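Long-range contacts in ribonucleoside-diphosphate reductase (Pseudomonas aeruginosa, PDB 5IM3), which probably catalyses the reduction of ribonucleoside diphosphates to the deoxyribonucleotides needed for DNA synthesis, under allosteric control by bound nucleotides such as dATP: residues Gly677-Ile682 with Thr856-Glu861; Ala683-Ser688 with Ser864-Trp869. One frame throughout, in Å; residues are numbered along the deposited sequence.

Contact 1 of 2, residues Gly677-Ile682 with Thr856-Glu861; sequences GSDAAI and TRWIVE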
loop_
_atom_site.group_PDB
_atom_site.type_symbol
_atom_site.label_atom_id
_atom_site.label_comp_id
_atom_site.label_asym_id
_atom_site.label_seq_id
_atom_site.Cartn_x
_atom_site.Cartn_y
_atom_site.Cartn_z
ATOM N N GLY A 677 15.642 -24.714 -22.475
ATOM C CA GLY A 677 14.504 -25.266 -21.768
ATOM C C GLY A 677 13.912 -26.486 -22.445
ATOM O O GLY A 677 12.799 -26.429 -22.977
ATOM N N SER A 678 14.640 -27.601 -22.421
ATOM C CA SER A 678 14.191 -28.814 -23.091
ATOM C C SER A 678 14.910 -30.010 -22.491
ATOM O O SER A 678 15.976 -29.878 -21.882
ATOM C CB SER A 678 14.445 -28.747 -24.600
ATOM O OG SER A 678 15.836 -28.679 -24.872
ATOM N N ASP A 679 14.305 -31.187 -22.671
ATOM C CA ASP A 679 14.956 -32.422 -22.254
ATOM C C ASP A 679 16.246 -32.654 -23.027
ATOM O O ASP A 679 17.163 -33.313 -22.522
ATOM C CB ASP A 679 14.002 -33.605 -22.439
ATOM C CG ASP A 679 12.826 -33.563 -21.480
ATOM O OD1 ASP A 679 12.623 -32.515 -20.832
ATOM O OD2 ASP A 679 12.102 -34.577 -21.379
ATOM N N ALA A 680 16.343 -32.111 -24.244
ATOM C CA ALA A 680 17.533 -32.318 -25.061
ATOM C C ALA A 680 18.730 -31.542 -24.526
ATOM O O ALA A 680 19.870 -31.998 -24.667
ATOM C CB ALA A 680 17.247 -31.923 -26.510
ATOM N N ALA A 681 18.502 -30.375 -23.918
ATOM C CA ALA A 681 19.602 -29.637 -23.301
ATOM C C ALA A 681 20.046 -30.302 -22.006
ATOM O O ALA A 681 21.247 -30.373 -21.712
ATOM C CB ALA A 681 19.187 -28.191 -23.036
ATOM N N ILE A 682 19.089 -30.780 -21.213
ATOM C CA ILE A 682 19.421 -31.511 -19.995
ATOM C C ILE A 682 20.232 -32.755 -20.333
ATOM O O ILE A 682 21.163 -33.126 -19.607
ATOM C CB ILE A 682 18.130 -31.853 -19.228
ATOM C CG1 ILE A 682 17.572 -30.585 -18.574
ATOM C CG2 ILE A 682 18.378 -32.942 -18.193
ATOM C CD1 ILE A 682 16.259 -30.785 -17.842
ATOM N N THR A 856 13.190 -21.810 -14.322
ATOM C CA THR A 856 14.341 -22.103 -13.476
ATOM C C THR A 856 14.588 -23.600 -13.354
ATOM O O THR A 856 15.734 -24.026 -13.176
ATOM C CB THR A 856 14.128 -21.478 -12.096
ATOM O OG1 THR A 856 13.754 -20.103 -12.251
ATOM C CG2 THR A 856 15.396 -21.554 -11.259
ATOM N N ARG A 857 13.536 -24.412 -13.455
ATOM C CA ARG A 857 13.690 -25.855 -13.289
ATOM C C ARG A 857 14.645 -26.453 -14.317
ATOM O O ARG A 857 15.321 -27.445 -14.025
ATOM C CB ARG A 857 12.325 -26.541 -13.367
ATOM C CG ARG A 857 11.492 -26.169 -14.584
ATOM C CD ARG A 857 10.154 -26.892 -14.555
ATOM N NE ARG A 857 9.221 -26.384 -15.559
ATOM C CZ ARG A 857 9.016 -26.932 -16.754
ATOM N NH1 ARG A 857 9.675 -28.024 -17.124
ATOM N NH2 ARG A 857 8.142 -26.387 -17.589
ATOM N N TRP A 858 14.712 -25.882 -15.522
ATOM C CA TRP A 858 15.655 -26.388 -16.516
ATOM C C TRP A 858 17.095 -26.155 -16.077
ATOM O O TRP A 858 17.951 -27.031 -16.244
ATOM C CB TRP A 858 15.402 -25.730 -17.873
ATOM C CG TRP A 858 14.046 -25.998 -18.438
ATOM C CD1 TRP A 858 13.020 -25.108 -18.557
ATOM C CD2 TRP A 858 13.563 -27.239 -18.973
ATOM N NE1 TRP A 858 11.930 -25.716 -19.126
ATOM C CE2 TRP A 858 12.237 -27.024 -19.390
ATOM C CE3 TRP A 858 14.124 -28.510 -19.135
ATOM C CZ2 TRP A 858 11.461 -28.032 -19.961
ATOM C CZ3 TRP A 858 13.350 -29.510 -19.699
ATOM C CH2 TRP A 858 12.034 -29.264 -20.108
ATOM N N ILE A 859 17.381 -24.979 -15.513
ATOM C CA ILE A 859 18.743 -24.656 -15.096
ATOM C C ILE A 859 19.159 -25.521 -13.913
ATOM O O ILE A 859 20.322 -25.929 -13.803
ATOM C CB ILE A 859 18.851 -23.155 -14.764
ATOM C CG1 ILE A 859 18.297 -22.301 -15.910
ATOM C CG2 ILE A 859 20.295 -22.767 -14.479
ATOM C CD1 ILE A 859 18.972 -22.535 -17.239
ATOM N N VAL A 860 18.223 -25.806 -13.005
ATOM C CA VAL A 860 18.538 -26.630 -11.843
ATOM C C VAL A 860 18.769 -28.076 -12.263
ATOM O O VAL A 860 19.758 -28.703 -11.866
ATOM C CB VAL A 860 17.417 -26.518 -10.795
ATOM C CG1 VAL A 860 17.632 -27.517 -9.664
ATOM C CG2 VAL A 860 17.344 -25.100 -10.252
ATOM N N GLU A 861 17.850 -28.632 -13.060
ATOM C CA GLU A 861 17.979 -30.025 -13.479
ATOM C C GLU A 861 19.245 -30.242 -14.297
ATOM O O GLU A 861 19.904 -31.281 -14.172
ATOM C CB GLU A 861 16.750 -30.450 -14.281
ATOM C CG GLU A 861 15.689 -31.161 -13.459
ATOM C CD GLU A 861 16.165 -32.501 -12.932
ATOM O OE1 GLU A 861 17.180 -33.019 -13.449
ATOM O OE2 GLU A 861 15.529 -33.032 -11.997
#
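Trp858 lays one face of its indole over the backbone of Gly677 and Ser678. Gly677 CA sits 3.4 Å from the centroid of the five-membered ring and only 8° off the ring normal, a CH-pi contact; Ser678 N follows over the same face, nearer the rim. A chi1 of -61° sets Trp858 CG anti to the carbonyl carbon, on a CB that already points toward the 677-682 segment. On the opposite face lies Arg857 NH1, 3.2 Å above the ring plane and offset to the rim. The six-membered ring meets two side chains at its edge: Asp679 OD1 lies in plane, 3.3 Å from Trp858 CZ3, the carboxylate turned 56° from the ring, and Ile682 CD1 reaches Trp858 CE3 at 3.4 Å. Ile682, extended at chi2, also brings CD1 within 3.6 Å of Glu861 CB. The Glu861 carboxylate is engaged by Arg898. Ser678 is the N-cap of helix 679-707, its OG accepting a weak bond from Ala681 N and also hydrogen-bonded to Pro675 O. Since the segments share no hydrogen bond, the chemistry implies cohesion through dispersion and ring-face contacts, with a carboxylate oxygen beside the ring's C-H edge consistent with a modest electrostatic contribution.

Contact 2 of 2, residues Ala683-Ser688 with Ser864-Trp869; sequences AFADQS and SRRQKW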
loop_
_atom_site.group_PDB
_atom_site.type_symbol
_atom_site.label_atom_id
_atom_site.label_comp_id
_atom_site.label_asym_id
_atom_site.label_seq_id
_atom_site.Cartn_x
_atom_site.Cartn_y
_atom_site.Cartn_z
ATOM N N ALA A 683 19.893 -33.416 -21.442
ATOM C CA ALA A 683 20.639 -34.596 -21.865
ATOM C C ALA A 683 22.057 -34.230 -22.286
ATOM O O ALA A 683 23.021 -34.911 -21.918
ATOM C CB ALA A 683 19.902 -35.294 -23.007
ATOM N N PHE A 684 22.206 -33.157 -23.069
ATOM C CA PHE A 684 23.537 -32.735 -23.492
ATOM C C PHE A 684 24.389 -32.307 -22.301
ATOM O O PHE A 684 25.597 -32.566 -22.268
ATOM C CB PHE A 684 23.435 -31.600 -24.510
ATOM C CG PHE A 684 24.758 -30.982 -24.852
ATOM C CD1 PHE A 684 25.696 -31.686 -25.590
ATOM C CD2 PHE A 684 25.067 -29.700 -24.431
ATOM C CE1 PHE A 684 26.921 -31.122 -25.901
ATOM C CE2 PHE A 684 26.289 -29.128 -24.740
ATOM C CZ PHE A 684 27.217 -29.840 -25.474
ATOM N N ALA A 685 23.778 -31.643 -21.314
ATOM C CA ALA A 685 24.525 -31.231 -20.128
ATOM C C ALA A 685 25.025 -32.439 -19.348
ATOM O O ALA A 685 26.141 -32.430 -18.815
ATOM C CB ALA A 685 23.651 -30.354 -19.232
ATOM N N ASP A 686 24.205 -33.488 -19.269
ATOM C CA ASP A 686 24.603 -34.706 -18.571
ATOM C C ASP A 686 25.764 -35.389 -19.282
ATOM O O ASP A 686 26.803 -35.670 -18.673
ATOM C CB ASP A 686 23.402 -35.649 -18.469
ATOM C CG ASP A 686 23.663 -36.844 -17.572
ATOM O OD1 ASP A 686 24.826 -37.291 -17.480
ATOM O OD2 ASP A 686 22.696 -37.343 -16.958
ATOM N N GLN A 687 25.605 -35.657 -20.582
ATOM C CA GLN A 687 26.572 -36.476 -21.304
ATOM C C GLN A 687 27.869 -35.725 -21.581
ATOM O O GLN A 687 28.943 -36.336 -21.585
ATOM C CB GLN A 687 25.954 -36.966 -22.608
ATOM C CG GLN A 687 24.703 -37.798 -22.406
ATOM C CD GLN A 687 23.993 -38.107 -23.705
ATOM O OE1 GLN A 687 22.766 -38.047 -23.782
ATOM N NE2 GLN A 687 24.760 -38.439 -24.737
ATOM N N SER A 688 27.798 -34.416 -21.828
ATOM C CA SER A 688 29.023 -33.661 -22.070
ATOM C C SER A 688 29.889 -33.611 -20.818
ATOM O O SER A 688 31.120 -33.693 -20.905
ATOM C CB SER A 688 28.690 -32.250 -22.555
ATOM O OG SER A 688 27.749 -31.623 -21.702
ATOM N N SER A 864 22.022 -30.252 -11.896
ATOM C CA SER A 864 21.974 -31.487 -11.118
ATOM C C SER A 864 22.699 -32.623 -11.830
ATOM O O SER A 864 23.412 -33.408 -11.196
ATOM C CB SER A 864 20.523 -31.879 -10.841
ATOM O OG SER A 864 20.456 -33.130 -10.177
ATOM N N ARG A 865 22.519 -32.738 -13.145
ATOM C CA ARG A 865 23.142 -33.840 -13.867
ATOM C C ARG A 865 24.617 -33.585 -14.136
ATOM O O ARG A 865 25.400 -34.539 -14.214
ATOM C CB ARG A 865 22.403 -34.098 -15.177
ATOM C CG ARG A 865 21.138 -34.909 -14.988
ATOM C CD ARG A 865 20.077 -34.429 -15.928
ATOM N NE ARG A 865 18.806 -35.121 -15.751
ATOM C CZ ARG A 865 18.481 -36.261 -16.351
ATOM N NH1 ARG A 865 19.341 -36.863 -17.161
ATOM N NH2 ARG A 865 17.293 -36.807 -16.130
ATOM N N ARG A 866 25.017 -32.322 -14.287
ATOM C CA ARG A 866 26.441 -32.025 -14.381
ATOM C C ARG A 866 27.147 -32.362 -13.075
ATOM O O ARG A 866 28.271 -32.876 -13.083
ATOM C CB ARG A 866 26.652 -30.556 -14.748
ATOM C CG ARG A 866 26.373 -30.243 -16.211
ATOM C CD ARG A 866 26.757 -28.813 -16.559
ATOM N NE ARG A 866 25.909 -27.853 -15.858
ATOM C CZ ARG A 866 24.820 -27.288 -16.372
ATOM N NH1 ARG A 866 24.433 -27.566 -17.611
ATOM N NH2 ARG A 866 24.117 -26.434 -15.642
ATOM N N GLN A 867 26.484 -32.104 -11.944
ATOM C CA GLN A 867 27.084 -32.343 -10.637
ATOM C C GLN A 867 27.320 -33.822 -10.359
ATOM O O GLN A 867 28.069 -34.152 -9.436
ATOM C CB GLN A 867 26.193 -31.750 -9.541
ATOM C CG GLN A 867 26.838 -31.702 -8.160
ATOM C CD GLN A 867 28.168 -30.975 -8.160
ATOM O OE1 GLN A 867 28.219 -29.749 -8.251
ATOM N NE2 GLN A 867 29.256 -31.731 -8.062
ATOM N N LYS A 868 26.701 -34.721 -11.127
ATOM C CA LYS A 868 26.938 -36.145 -10.914
ATOM C C LYS A 868 28.369 -36.526 -11.246
ATOM O O LYS A 868 28.893 -37.506 -10.705
ATOM C CB LYS A 868 25.995 -36.978 -11.769
ATOM C CG LYS A 868 24.562 -36.513 -11.751
ATOM C CD LYS A 868 23.663 -37.475 -12.509
ATOM C CE LYS A 868 24.146 -37.733 -13.933
ATOM N NZ LYS A 868 23.287 -38.718 -14.639
ATOM N N TRP A 869 29.006 -35.779 -12.144
ATOM C CA TRP A 869 30.328 -36.113 -12.638
ATOM C C TRP A 869 31.418 -35.205 -12.090
ATOM O O TRP A 869 32.600 -35.543 -12.205
ATOM C CB TRP A 869 30.329 -36.050 -14.170
ATOM C CG TRP A 869 29.156 -36.762 -14.775
ATOM C CD1 TRP A 869 28.050 -36.194 -15.341
ATOM C CD2 TRP A 869 28.964 -38.179 -14.855
ATOM N NE1 TRP A 869 27.187 -37.169 -15.777
ATOM C CE2 TRP A 869 27.723 -38.396 -15.488
ATOM C CE3 TRP A 869 29.719 -39.283 -14.456
ATOM C CZ2 TRP A 869 27.226 -39.674 -15.736
ATOM C CZ3 TRP A 869 29.224 -40.552 -14.703
ATOM C CH2 TRP A 869 27.988 -40.735 -15.335
#
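Asp686 brings its carboxylate between Arg865, Lys868 and Trp869, and each of its oxygens is gripped from the other segment. OD1 accepts from Trp869 NE1 at 2.9 Å (158° at the hydrogen); it lies close to the indole plane, whereas the donor stands 38° out of the carboxylate plane. OD2 takes Lys868 NZ at 2.8 Å on its syn side, and the lysine chain, bent at chi3, crosses the aspartate at about a right angle. A chi1 of -171° puts Asp686 CG anti to the backbone N, and the carboxylate it carries comes nearer the other segment than CB does. Ala685 adds close packing beside them, its CB 3.3 Å from Arg866 NH1, while Arg866 NE is bound by Gln874. The looser part is at Arg865, a partly exposed residue: its NH1 reaches Asp686 OD2 at 3.4 Å in a weak hydrogen bond within the salt bridge, although its CG packs at 3.5 Å from the same OD2. Asp743 gives Lys868 a second carboxylate partner; the nearby cations would be expected to stabilise Asp686 in its ionised form. Two cations sharing one carboxylate oxygen make a salt-bridge network, here joining helix 679-707 to residues 865-869 within the ten-stranded alpha-beta barrel domain of the reductase large chain.

Overall arrangement
Contacts 1 and 2 are successive parts of one interface between helix 679-707 and helix 856-866, their centres 11 Å apart. Along the chain the order is 677-682, 683-688, 856-861, 864-869, so the earlier segment of each pair (677-682 and 856-861) falls in contact 1 and the later in contact 2; this matching order shows that the two helices run broadly the same way. Ile682 CG2 against Arg865 CD, 3.2 Å apart, bridges the two contacts. The interface passes from a surface contact to a buried one. All four segments belong to the barrel domain, away from the dATP sites, so the pair ties together parts of that domain over 170 residues apart in sequence.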